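Local coordinates for protein ATP-dependent DNA helicase (Mycobacterium smegmatis, PDB 5V9X) that couples ATP hydrolysis to 3'-to-5' movement along a single DNA strand and unwinds RNA:DNA hybrids, at residues Y102-L106 and K107-V111; G145-P148 and P149-R153; A354-G357 and S358-K361. All coordinates share one frame; numbering follows the deposited sequence.

Interaction 1: residues Y102-L106 and K107-V111; sequences YVSPL and KALAV. With nucleotides of chain B.
At the strand-loop-helix turn that probably corresponds to motif Ia of superfamily 2 helicases, Leu106 and Ala110 join the end of strand 100-103 to the first turn of helix 107-116. The carbonyl oxygen of Leu106, the N-cap residue, is gripped twice. Ala110 N donates to Leu106 O at 3.2 Å, whereas Ser104 OG donates to Leu106 O at 2.8 Å, in the carbonyl plane and on a lone pair. With chi1 at 171°, Ser104 OG stands anti to its own nitrogen and also lies alongside Leu109, 3.3 Å from Leu109 CD2. Tyr102 runs across Leu109 at about a right angle, its OH meeting Leu109 CG at 3.4 Å; the hydroxyl is hydrogen-bonded to Asp191, which opens the DEVH sequence, probably motif II. Strand 100-103 is an inner strand of the parallel sheet of the first RecA-like domain, and its loop delivers the helix start to the tracking strand. There Lys107 N donates to OP1 of DG9 of chain B at 2.7 Å, almost straight at 175°; the helix N-terminus would be expected to favour this anion. Lys107 CB and CG pack beside the same oxygen. Leu106 points its CD2 branch at the 5' linkage of that phosphate, 3.2 Å from O3' of DT8 of chain B.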
loop_
_atom_site.group_PDB
_atom_site.type_symbol
_atom_site.label_atom_id
_atom_site.label_comp_id
_atom_site.label_asym_id
_atom_site.label_seq_id
_atom_site.Cartn_x
_atom_site.Cartn_y
_atom_site.Cartn_z
ATOM N N TYR A 102 -20.975 -1.461 -1.365
ATOM C CA TYR A 102 -19.841 -1.005 -0.574
ATOM C C TYR A 102 -18.620 -1.838 -0.940
ATOM O O TYR A 102 -18.683 -3.072 -0.938
ATOM C CB TYR A 102 -20.146 -1.118 0.922
ATOM C CG TYR A 102 -18.953 -0.899 1.829
ATOM C CD1 TYR A 102 -18.071 -1.935 2.110
ATOM C CD2 TYR A 102 -18.721 0.335 2.423
ATOM C CE1 TYR A 102 -16.986 -1.746 2.935
ATOM C CE2 TYR A 102 -17.637 0.531 3.257
ATOM C CZ TYR A 102 -16.769 -0.515 3.508
ATOM O OH TYR A 102 -15.683 -0.340 4.336
ATOM N N VAL A 103 -17.509 -1.166 -1.243
ATOM C CA VAL A 103 -16.267 -1.825 -1.630
ATOM C C VAL A 103 -15.195 -1.489 -0.603
ATOM O O VAL A 103 -14.943 -0.309 -0.325
ATOM C CB VAL A 103 -15.814 -1.408 -3.041
ATOM C CG1 VAL A 103 -14.510 -2.099 -3.404
ATOM C CG2 VAL A 103 -16.893 -1.730 -4.064
ATOM N N SER A 104 -14.562 -2.524 -0.049
ATOM C CA SER A 104 -13.470 -2.383 0.898
ATOM C C SER A 104 -12.217 -3.073 0.374
ATOM O O SER A 104 -12.298 -4.191 -0.146
ATOM C CB SER A 104 -13.834 -2.981 2.264
ATOM O OG SER A 104 -12.701 -3.015 3.118
ATOM N N PRO A 105 -11.047 -2.439 0.497
ATOM C CA PRO A 105 -9.808 -3.111 0.075
ATOM C C PRO A 105 -9.384 -4.238 1.002
ATOM O O PRO A 105 -8.574 -5.080 0.592
ATOM C CB PRO A 105 -8.776 -1.977 0.065
ATOM C CG PRO A 105 -9.309 -0.978 1.043
ATOM C CD PRO A 105 -10.811 -1.062 0.961
ATOM N N LEU A 106 -9.901 -4.287 2.228
ATOM C CA LEU A 106 -9.550 -5.313 3.200
ATOM C C LEU A 106 -10.777 -6.144 3.554
ATOM O O LEU A 106 -11.879 -5.606 3.713
ATOM C CB LEU A 106 -8.963 -4.687 4.470
ATOM C CG LEU A 106 -7.601 -4.007 4.331
ATOM C CD1 LEU A 106 -7.247 -3.264 5.602
ATOM C CD2 LEU A 106 -6.532 -5.033 3.998
ATOM N N LYS A 107 -10.578 -7.460 3.679
ATOM C CA LYS A 107 -11.682 -8.347 4.040
ATOM C C LYS A 107 -12.172 -8.072 5.457
ATOM O O LYS A 107 -13.384 -8.010 5.702
ATOM C CB LYS A 107 -11.254 -9.808 3.902
ATOM C CG LYS A 107 -11.019 -10.261 2.477
ATOM C CD LYS A 107 -10.778 -11.762 2.403
ATOM C CE LYS A 107 -9.522 -12.165 3.156
ATOM N NZ LYS A 107 -9.217 -13.612 2.983
ATOM N N ALA A 108 -11.243 -7.917 6.405
ATOM C CA ALA A 108 -11.619 -7.686 7.797
ATOM C C ALA A 108 -12.538 -6.478 7.932
ATOM O O ALA A 108 -13.547 -6.526 8.647
ATOM C CB ALA A 108 -10.367 -7.502 8.651
ATOM N N LEU A 109 -12.205 -5.384 7.244
ATOM C CA LEU A 109 -13.077 -4.213 7.249
ATOM C C LEU A 109 -14.447 -4.542 6.665
ATOM O O LEU A 109 -15.476 -4.106 7.199
ATOM C CB LEU A 109 -12.425 -3.069 6.472
ATOM C CG LEU A 109 -13.309 -1.850 6.210
ATOM C CD1 LEU A 109 -13.883 -1.319 7.511
ATOM C CD2 LEU A 109 -12.529 -0.762 5.485
ATOM N N ALA A 110 -14.481 -5.310 5.572
ATOM C CA ALA A 110 -15.753 -5.670 4.954
ATOM C C ALA A 110 -16.662 -6.390 5.941
ATOM O O ALA A 110 -17.862 -6.098 6.020
ATOM C CB ALA A 110 -15.509 -6.536 3.719
ATOM N N VAL A 111 -16.105 -7.328 6.709
ATOM C CA VAL A 111 -16.895 -8.045 7.704
ATOM C C VAL A 111 -17.262 -7.125 8.863
ATOM O O VAL A 111 -18.369 -7.204 9.410
ATOM C CB VAL A 111 -16.130 -9.294 8.179
ATOM C CG1 VAL A 111 -16.785 -9.898 9.408
ATOM C CG2 VAL A 111 -16.052 -10.321 7.058
ATOM P P DG B 9 -6.902 -8.863 2.538
ATOM O OP1 DG B 9 -8.054 -8.364 3.322
ATOM O OP2 DG B 9 -6.051 -9.951 3.073
ATOM O "O5'" DG B 9 -7.418 -9.305 1.100
ATOM C "C5'" DG B 9 -7.997 -8.339 0.234
ATOM C "C4'" DG B 9 -8.228 -8.922 -1.146
ATOM O "O4'" DG B 9 -6.954 -9.097 -1.815
ATOM C "C3'" DG B 9 -8.915 -10.283 -1.161
ATOM O "O3'" DG B 9 -9.860 -10.333 -2.216
ATOM C "C2'" DG B 9 -7.764 -11.262 -1.383
ATOM C "C1'" DG B 9 -6.797 -10.438 -2.223
ATOM N N9 DG B 9 -5.399 -10.807 -2.024
ATOM C C8 DG B 9 -4.698 -10.771 -0.844
ATOM N N7 DG B 9 -3.458 -11.153 -0.965
ATOM C C5 DG B 9 -3.325 -11.458 -2.312
ATOM C C6 DG B 9 -2.201 -11.924 -3.029
ATOM O O6 DG B 9 -1.064 -12.167 -2.601
ATOM N N1 DG B 9 -2.490 -12.108 -4.378
ATOM C C2 DG B 9 -3.713 -11.869 -4.960
ATOM N N2 DG B 9 -3.801 -12.105 -6.280
ATOM N N3 DG B 9 -4.778 -11.431 -4.296
ATOM C C4 DG B 9 -4.510 -11.250 -2.980
ATOM P P DT B 8 -1.560 -9.840 4.321
ATOM O OP1 DT B 8 -2.206 -10.182 5.605
ATOM O OP2 DT B 8 -0.971 -10.915 3.492
ATOM O "O5'" DT B 8 -2.598 -9.030 3.416
ATOM C "C5'" DT B 8 -3.091 -7.768 3.855
ATOM C "C4'" DT B 8 -3.691 -6.990 2.698
ATOM O "O4'" DT B 8 -2.647 -6.527 1.824
ATOM C "C3'" DT B 8 -4.622 -7.793 1.803
ATOM O "O3'" DT B 8 -5.960 -7.600 2.226
ATOM C "C2'" DT B 8 -4.386 -7.213 0.392
ATOM C "C1'" DT B 8 -3.219 -6.237 0.577
ATOM N N1 DT B 8 -2.160 -6.356 -0.466
ATOM C C2 DT B 8 -1.955 -5.310 -1.336
ATOM O O2 DT B 8 -2.597 -4.278 -1.300
ATOM N N3 DT B 8 -0.961 -5.517 -2.255
ATOM C C4 DT B 8 -0.169 -6.644 -2.389
ATOM O O4 DT B 8 0.701 -6.736 -3.250
ATOM C C5 DT B 8 -0.437 -7.704 -1.446
ATOM C C7 DT B 8 0.358 -8.973 -1.492
ATOM C C6 DT B 8 -1.408 -7.510 -0.541
#

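Interaction 2: residues G145-P148 and P149-R153; sequences GDTP and PNQRR. With nucleotides of chain B.
Gly145 and Arg152 share one stretch of DNA backbone, each holding phosphate oxygens while also contacting the other. Gly145 N donates to OP2 of DC10 of chain B at 2.9 Å, and Gly145 O, 3.3 Å from Arg152 NH2, accepts a weak hydrogen bond at the edge of the guanidinium. Two residues on, Thr147 turns its backbone to the same arginine: Arg152 NE donates to Thr147 O at 2.8 Å, with the oxygen only 18° out of the guanidinium plane, and NH2 adds a weak second bond. The Thr147 side chain is split between two tasks. Its OG1 bonds back to the backbone N of Ser144, while CG2, on the branch anti to the backbone nitrogen, packs on two helix side chains, 3.5 Å from Arg152 CG and 3.7 Å from Gln151 CB. Pro148, the N-cap residue, offers its carbonyl to the first helical turn. Arg152 N donates to Pro148 O at 3.1 Å, and Gln151 N makes a weak bond to the same oxygen. Gln151, extended beyond CG, passes obliquely by the Pro148 ring and brings its OE1 near Pro148 CD. Held by these carbonyls, the straight Arg152 chain presents its two terminal nitrogens edge-on to successive phosphates: NH2 donates to OP1 of DG11 of chain B at 2.8 Å, and NH1 makes a weak bond to OP2 of DG12 of chain B at 2.7 Å. Backbone amide and arginine thus hold three consecutive phosphates without touching a base, consistent with the sequence-independent backbone grip of superfamily 2 helicases, here from the loop following the outermost strand, 140-143, of the first RecA-like sheet.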
loop_
_atom_site.group_PDB
_atom_site.type_symbol
_atom_site.label_atom_id
_atom_site.label_comp_id
_atom_site.label_asym_id
_atom_site.label_seq_id
_atom_site.Cartn_x
_atom_site.Cartn_y
_atom_site.Cartn_z
ATOM N N GLY A 145 -13.494 -13.655 -0.938
ATOM C CA GLY A 145 -12.930 -14.966 -1.201
ATOM C C GLY A 145 -13.299 -16.009 -0.167
ATOM O O GLY A 145 -13.249 -17.208 -0.461
ATOM N N ASP A 146 -13.677 -15.583 1.037
ATOM C CA ASP A 146 -14.038 -16.511 2.100
ATOM C C ASP A 146 -15.449 -17.064 1.961
ATOM O O ASP A 146 -15.811 -17.985 2.703
ATOM C CB ASP A 146 -13.892 -15.830 3.463
ATOM C CG ASP A 146 -12.463 -15.441 3.766
ATOM O OD1 ASP A 146 -11.545 -16.192 3.374
ATOM O OD2 ASP A 146 -12.257 -14.381 4.393
ATOM N N THR A 147 -16.244 -16.539 1.043
ATOM C CA THR A 147 -17.622 -16.993 0.903
ATOM C C THR A 147 -17.661 -18.403 0.329
ATOM O O THR A 147 -17.156 -18.625 -0.780
ATOM C CB THR A 147 -18.408 -16.048 0.004
ATOM O OG1 THR A 147 -18.240 -14.701 0.463
ATOM C CG2 THR A 147 -19.877 -16.411 0.043
ATOM N N PRO A 148 -18.240 -19.374 1.032
ATOM C CA PRO A 148 -18.338 -20.734 0.491
ATOM C C PRO A 148 -19.153 -20.747 -0.789
ATOM O O PRO A 148 -19.966 -19.840 -1.026
ATOM C CB PRO A 148 -19.048 -21.511 1.612
ATOM C CG PRO A 148 -18.823 -20.696 2.847
ATOM C CD PRO A 148 -18.804 -19.274 2.389
ATOM N N PRO A 149 -18.954 -21.751 -1.649
ATOM C CA PRO A 149 -19.709 -21.785 -2.914
ATOM C C PRO A 149 -21.217 -21.774 -2.727
ATOM O O PRO A 149 -21.919 -21.064 -3.459
ATOM C CB PRO A 149 -19.224 -23.087 -3.565
ATOM C CG PRO A 149 -17.865 -23.307 -2.996
ATOM C CD PRO A 149 -17.935 -22.813 -1.580
ATOM N N ASN A 150 -21.737 -22.538 -1.763
ATOM C CA ASN A 150 -23.183 -22.603 -1.569
ATOM C C ASN A 150 -23.762 -21.254 -1.160
ATOM O O ASN A 150 -24.897 -20.932 -1.527
ATOM C CB ASN A 150 -23.526 -23.672 -0.529
ATOM C CG ASN A 150 -22.670 -23.568 0.717
ATOM O OD1 ASN A 150 -21.628 -24.219 0.825
ATOM N ND2 ASN A 150 -23.105 -22.745 1.665
ATOM N N GLN A 151 -23.003 -20.450 -0.411
ATOM C CA GLN A 151 -23.494 -19.129 -0.035
ATOM C C GLN A 151 -23.438 -18.151 -1.202
ATOM O O GLN A 151 -24.295 -17.266 -1.303
ATOM C CB GLN A 151 -22.699 -18.587 1.155
ATOM C CG GLN A 151 -23.268 -17.305 1.747
ATOM C CD GLN A 151 -22.448 -16.778 2.908
ATOM O OE1 GLN A 151 -21.707 -17.524 3.550
ATOM N NE2 GLN A 151 -22.574 -15.483 3.183
ATOM N N ARG A 152 -22.443 -18.286 -2.086
ATOM C CA ARG A 152 -22.409 -17.456 -3.286
ATOM C C ARG A 152 -23.630 -17.712 -4.158
ATOM O O ARG A 152 -24.195 -16.778 -4.739
ATOM C CB ARG A 152 -21.132 -17.723 -4.083
ATOM C CG ARG A 152 -19.849 -17.555 -3.297
ATOM C CD ARG A 152 -18.628 -17.701 -4.189
ATOM N NE ARG A 152 -17.385 -17.615 -3.428
ATOM C CZ ARG A 152 -16.184 -17.460 -3.975
ATOM N NH1 ARG A 152 -16.061 -17.366 -5.292
ATOM N NH2 ARG A 152 -15.107 -17.392 -3.206
ATOM N N ARG A 153 -24.044 -18.977 -4.268
ATOM C CA ARG A 153 -25.252 -19.305 -5.017
ATOM C C ARG A 153 -26.488 -18.706 -4.358
ATOM O O ARG A 153 -27.421 -18.279 -5.046
ATOM C CB ARG A 153 -25.395 -20.823 -5.143
ATOM C CG ARG A 153 -24.620 -21.440 -6.300
ATOM C CD ARG A 153 -23.853 -22.680 -5.861
ATOM N NE ARG A 153 -24.677 -23.592 -5.074
ATOM C CZ ARG A 153 -24.206 -24.660 -4.440
ATOM N NH1 ARG A 153 -22.912 -24.950 -4.498
ATOM N NH2 ARG A 153 -25.024 -25.438 -3.744
ATOM P P DG B 11 -11.984 -16.838 -5.224
ATOM O OP1 DG B 11 -12.889 -16.110 -4.306
ATOM O OP2 DG B 11 -11.474 -18.181 -4.875
ATOM O "O5'" DG B 11 -12.684 -16.963 -6.649
ATOM C "C5'" DG B 11 -12.010 -17.610 -7.709
ATOM C "C4'" DG B 11 -12.854 -17.565 -8.961
ATOM O "O4'" DG B 11 -12.316 -18.481 -9.938
ATOM C "C3'" DG B 11 -14.317 -17.949 -8.755
ATOM O "O3'" DG B 11 -15.151 -16.916 -9.245
ATOM C "C2'" DG B 11 -14.489 -19.254 -9.542
ATOM C "C1'" DG B 11 -13.361 -19.184 -10.559
ATOM N N9 DG B 11 -12.841 -20.490 -10.948
ATOM C C8 DG B 11 -12.867 -21.058 -12.200
ATOM N N7 DG B 11 -12.312 -22.238 -12.244
ATOM C C5 DG B 11 -11.886 -22.462 -10.941
ATOM C C6 DG B 11 -11.216 -23.572 -10.377
ATOM O O6 DG B 11 -10.854 -24.616 -10.937
ATOM N N1 DG B 11 -10.972 -23.392 -9.018
ATOM C C2 DG B 11 -11.330 -22.276 -8.295
ATOM N N2 DG B 11 -11.009 -22.280 -6.993
ATOM N N3 DG B 11 -11.957 -21.229 -8.812
ATOM C C4 DG B 11 -12.202 -21.392 -10.134
ATOM P P DC B 10 -11.036 -11.427 -2.197
ATOM O OP1 DC B 10 -12.197 -10.833 -2.896
ATOM O OP2 DC B 10 -11.182 -11.948 -0.821
ATOM O "O5'" DC B 10 -10.459 -12.622 -3.080
ATOM C "C5'" DC B 10 -10.396 -12.497 -4.483
ATOM C "C4'" DC B 10 -9.753 -13.727 -5.087
ATOM O "O4'" DC B 10 -8.323 -13.680 -4.876
ATOM C "C3'" DC B 10 -10.229 -15.056 -4.488
ATOM O "O3'" DC B 10 -10.720 -15.891 -5.507
ATOM C "C2'" DC B 10 -8.973 -15.646 -3.840
ATOM C "C1'" DC B 10 -7.870 -14.986 -4.645
ATOM N N1 DC B 10 -6.568 -14.925 -3.932
ATOM C C2 DC B 10 -5.390 -15.202 -4.630
ATOM O O2 DC B 10 -5.459 -15.484 -5.833
ATOM N N3 DC B 10 -4.205 -15.149 -3.970
ATOM C C4 DC B 10 -4.181 -14.838 -2.671
ATOM N N4 DC B 10 -2.992 -14.799 -2.059
ATOM C C5 DC B 10 -5.375 -14.555 -1.942
ATOM C C6 DC B 10 -6.533 -14.610 -2.605
ATOM P P DG B 12 -16.714 -16.891 -8.878
ATOM O OP1 DG B 12 -17.133 -15.479 -8.742
ATOM O OP2 DG B 12 -16.942 -17.845 -7.769
ATOM O "O5'" DG B 12 -17.399 -17.472 -10.188
ATOM C "C5'" DG B 12 -16.999 -16.987 -11.449
ATOM C "C4'" DG B 12 -17.305 -18.000 -12.524
ATOM O "O4'" DG B 12 -16.543 -19.202 -12.276
ATOM C "C3'" DG B 12 -18.773 -18.415 -12.600
ATOM O "O3'" DG B 12 -19.249 -18.215 -13.913
ATOM C "C2'" DG B 12 -18.778 -19.896 -12.204
ATOM C "C1'" DG B 12 -17.348 -20.333 -12.484
ATOM N N9 DG B 12 -16.879 -21.381 -11.586
ATOM C C8 DG B 12 -17.117 -21.479 -10.236
ATOM N N7 DG B 12 -16.563 -22.523 -9.684
ATOM C C5 DG B 12 -15.912 -23.156 -10.736
ATOM C C6 DG B 12 -15.137 -24.341 -10.746
ATOM O O6 DG B 12 -14.866 -25.089 -9.797
ATOM N N1 DG B 12 -14.659 -24.633 -12.022
ATOM C C2 DG B 12 -14.899 -23.875 -13.145
ATOM N N2 DG B 12 -14.352 -24.317 -14.288
ATOM N N3 DG B 12 -15.622 -22.762 -13.148
ATOM C C4 DG B 12 -16.095 -22.465 -11.913
#

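Interaction 3: residues A354-G357 and S358-K361; sequences AHHG and SVSK. With nucleotides of chain B.
One face of the His356 imidazole is covered by Val359, whose CG2 methyl sits 3.5 Å from the ring centroid and 10° off its normal, a CH-pi contact. At the edge are Ser358 N, which donates to His356 ND1 at 3.1 Å from 23° out of the ring plane, and Ser358 CB, 3.5 Å from His356 CE1. A chi1 of 55° places the ring between its own backbone N and carbonyl carbon, folded back over the residues that follow. NE2 is hydrogen-bonded to Glu304; with ND1 acting as acceptor, this is consistent with a proton on NE2. The backbone forms a type I beta turn from His356 to Val359, closed by Val359 N to His356 O at 3.1 Å. Both ring contacts, to Ser358 N and to Val359, lie within this turn, whose Gly357 N donates to OP1 of DT8 of chain B at 2.6 Å. The turn leaves strand 352-355, the outermost strand of the second RecA-like sheet, paired with Val380 through His355. Helix 300-318 flanks His356 and Ala354, and beyond N-cap Ser360 the chain enters helix 361-372, on which Val359 rests against Arg364.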
loop_
_atom_site.group_PDB
_atom_site.type_symbol
_atom_site.label_atom_id
_atom_site.label_comp_id
_atom_site.label_asym_id
_atom_site.label_seq_id
_atom_site.Cartn_x
_atom_site.Cartn_y
_atom_site.Cartn_z
ATOM N N ALA A 354 -2.478 -14.192 16.251
ATOM C CA ALA A 354 -2.075 -13.623 14.974
ATOM C C ALA A 354 -3.276 -13.367 14.071
ATOM O O ALA A 354 -4.289 -14.068 14.128
ATOM C CB ALA A 354 -1.087 -14.550 14.266
ATOM N N HIS A 355 -3.147 -12.342 13.228
ATOM C CA HIS A 355 -4.113 -12.065 12.171
ATOM C C HIS A 355 -3.351 -11.579 10.949
ATOM O O HIS A 355 -2.695 -10.535 11.005
ATOM C CB HIS A 355 -5.148 -11.020 12.604
ATOM C CG HIS A 355 -6.344 -10.950 11.705
ATOM N ND1 HIS A 355 -6.349 -10.241 10.522
ATOM C CD2 HIS A 355 -7.575 -11.505 11.813
ATOM C CE1 HIS A 355 -7.530 -10.361 9.943
ATOM N NE2 HIS A 355 -8.292 -11.123 10.706
ATOM N N HIS A 356 -3.427 -12.335 9.859
ATOM C CA HIS A 356 -2.831 -11.935 8.587
ATOM C C HIS A 356 -3.402 -12.832 7.492
ATOM O O HIS A 356 -4.207 -13.731 7.754
ATOM C CB HIS A 356 -1.301 -11.993 8.632
ATOM C CG HIS A 356 -0.750 -13.323 9.041
ATOM N ND1 HIS A 356 -0.623 -14.379 8.165
ATOM C CD2 HIS A 356 -0.276 -13.761 10.231
ATOM C CE1 HIS A 356 -0.100 -15.414 8.800
ATOM N NE2 HIS A 356 0.120 -15.065 10.055
ATOM N N GLY A 357 -2.963 -12.578 6.256
ATOM C CA GLY A 357 -3.556 -13.239 5.105
ATOM C C GLY A 357 -3.404 -14.749 5.107
ATOM O O GLY A 357 -4.264 -15.460 4.581
ATOM N N SER A 358 -2.319 -15.260 5.687
ATOM C CA SER A 358 -2.085 -16.699 5.688
ATOM C C SER A 358 -2.795 -17.422 6.827
ATOM O O SER A 358 -2.781 -18.657 6.858
ATOM C CB SER A 358 -0.584 -16.987 5.744
ATOM O OG SER A 358 0.048 -16.586 4.539
ATOM N N VAL A 359 -3.399 -16.692 7.764
ATOM C CA VAL A 359 -4.274 -17.313 8.747
ATOM C C VAL A 359 -5.557 -17.750 8.052
ATOM O O VAL A 359 -6.050 -17.074 7.140
ATOM C CB VAL A 359 -4.561 -16.332 9.899
ATOM C CG1 VAL A 359 -5.466 -16.962 10.944
ATOM C CG2 VAL A 359 -3.262 -15.857 10.532
ATOM N N SER A 360 -6.094 -18.896 8.461
ATOM C CA SER A 360 -7.347 -19.369 7.891
ATOM C C SER A 360 -8.475 -18.386 8.192
ATOM O O SER A 360 -8.372 -17.533 9.076
ATOM C CB SER A 360 -7.699 -20.749 8.444
ATOM O OG SER A 360 -7.887 -20.696 9.847
ATOM N N LYS A 361 -9.569 -18.510 7.435
ATOM C CA LYS A 361 -10.720 -17.650 7.692
ATOM C C LYS A 361 -11.377 -17.977 9.028
ATOM O O LYS A 361 -11.904 -17.077 9.692
ATOM C CB LYS A 361 -11.739 -17.760 6.555
ATOM C CG LYS A 361 -12.193 -19.177 6.242
ATOM C CD LYS A 361 -13.396 -19.178 5.306
ATOM C CE LYS A 361 -13.583 -20.539 4.646
ATOM N NZ LYS A 361 -14.833 -20.611 3.833
ATOM P P DT B 8 -1.560 -9.840 4.321
ATOM O OP1 DT B 8 -2.206 -10.182 5.605
ATOM O OP2 DT B 8 -0.971 -10.915 3.492
ATOM O "O5'" DT B 8 -2.598 -9.030 3.416
ATOM C "C5'" DT B 8 -3.091 -7.768 3.855
ATOM C "C4'" DT B 8 -3.691 -6.990 2.698
ATOM O "O4'" DT B 8 -2.647 -6.527 1.824
ATOM C "C3'" DT B 8 -4.622 -7.793 1.803
ATOM O "O3'" DT B 8 -5.960 -7.600 2.226
ATOM C "C2'" DT B 8 -4.386 -7.213 0.392
ATOM C "C1'" DT B 8 -3.219 -6.237 0.577
ATOM N N1 DT B 8 -2.160 -6.356 -0.466
ATOM C C2 DT B 8 -1.955 -5.310 -1.336
ATOM O O2 DT B 8 -2.597 -4.278 -1.300
ATOM N N3 DT B 8 -0.961 -5.517 -2.255
ATOM C C4 DT B 8 -0.169 -6.644 -2.389
ATOM O O4 DT B 8 0.701 -6.736 -3.250
ATOM C C5 DT B 8 -0.437 -7.704 -1.446
ATOM C C7 DT B 8 0.358 -8.973 -1.492
ATOM C C6 DT B 8 -1.408 -7.510 -0.541
#

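How the interactions relate
The three loops divide one DNA backbone among them: interaction 3 takes the phosphate of DT8, interaction 1 that of DG9 and interaction 2 those of DC10 to DG12. Interactions 1 and 2 belong to the first RecA-like domain and interaction 3 to the second, so the strand bridges both. The protein parts also touch directly. Lys361 NZ probably hydrogen-bonds Asp146 O at 3.0 Å, and Ala108 CB packs 4.2 Å from His355 CE1, both across the domain boundary; Lys107 NZ and Asp146 OD2 form a long, weak ion pair at 3.4 Å. The Leu109 side chain lies about 6 Å from the bound ATP analogue, so interaction 1 touches the DNA and comes near the nucleotide site.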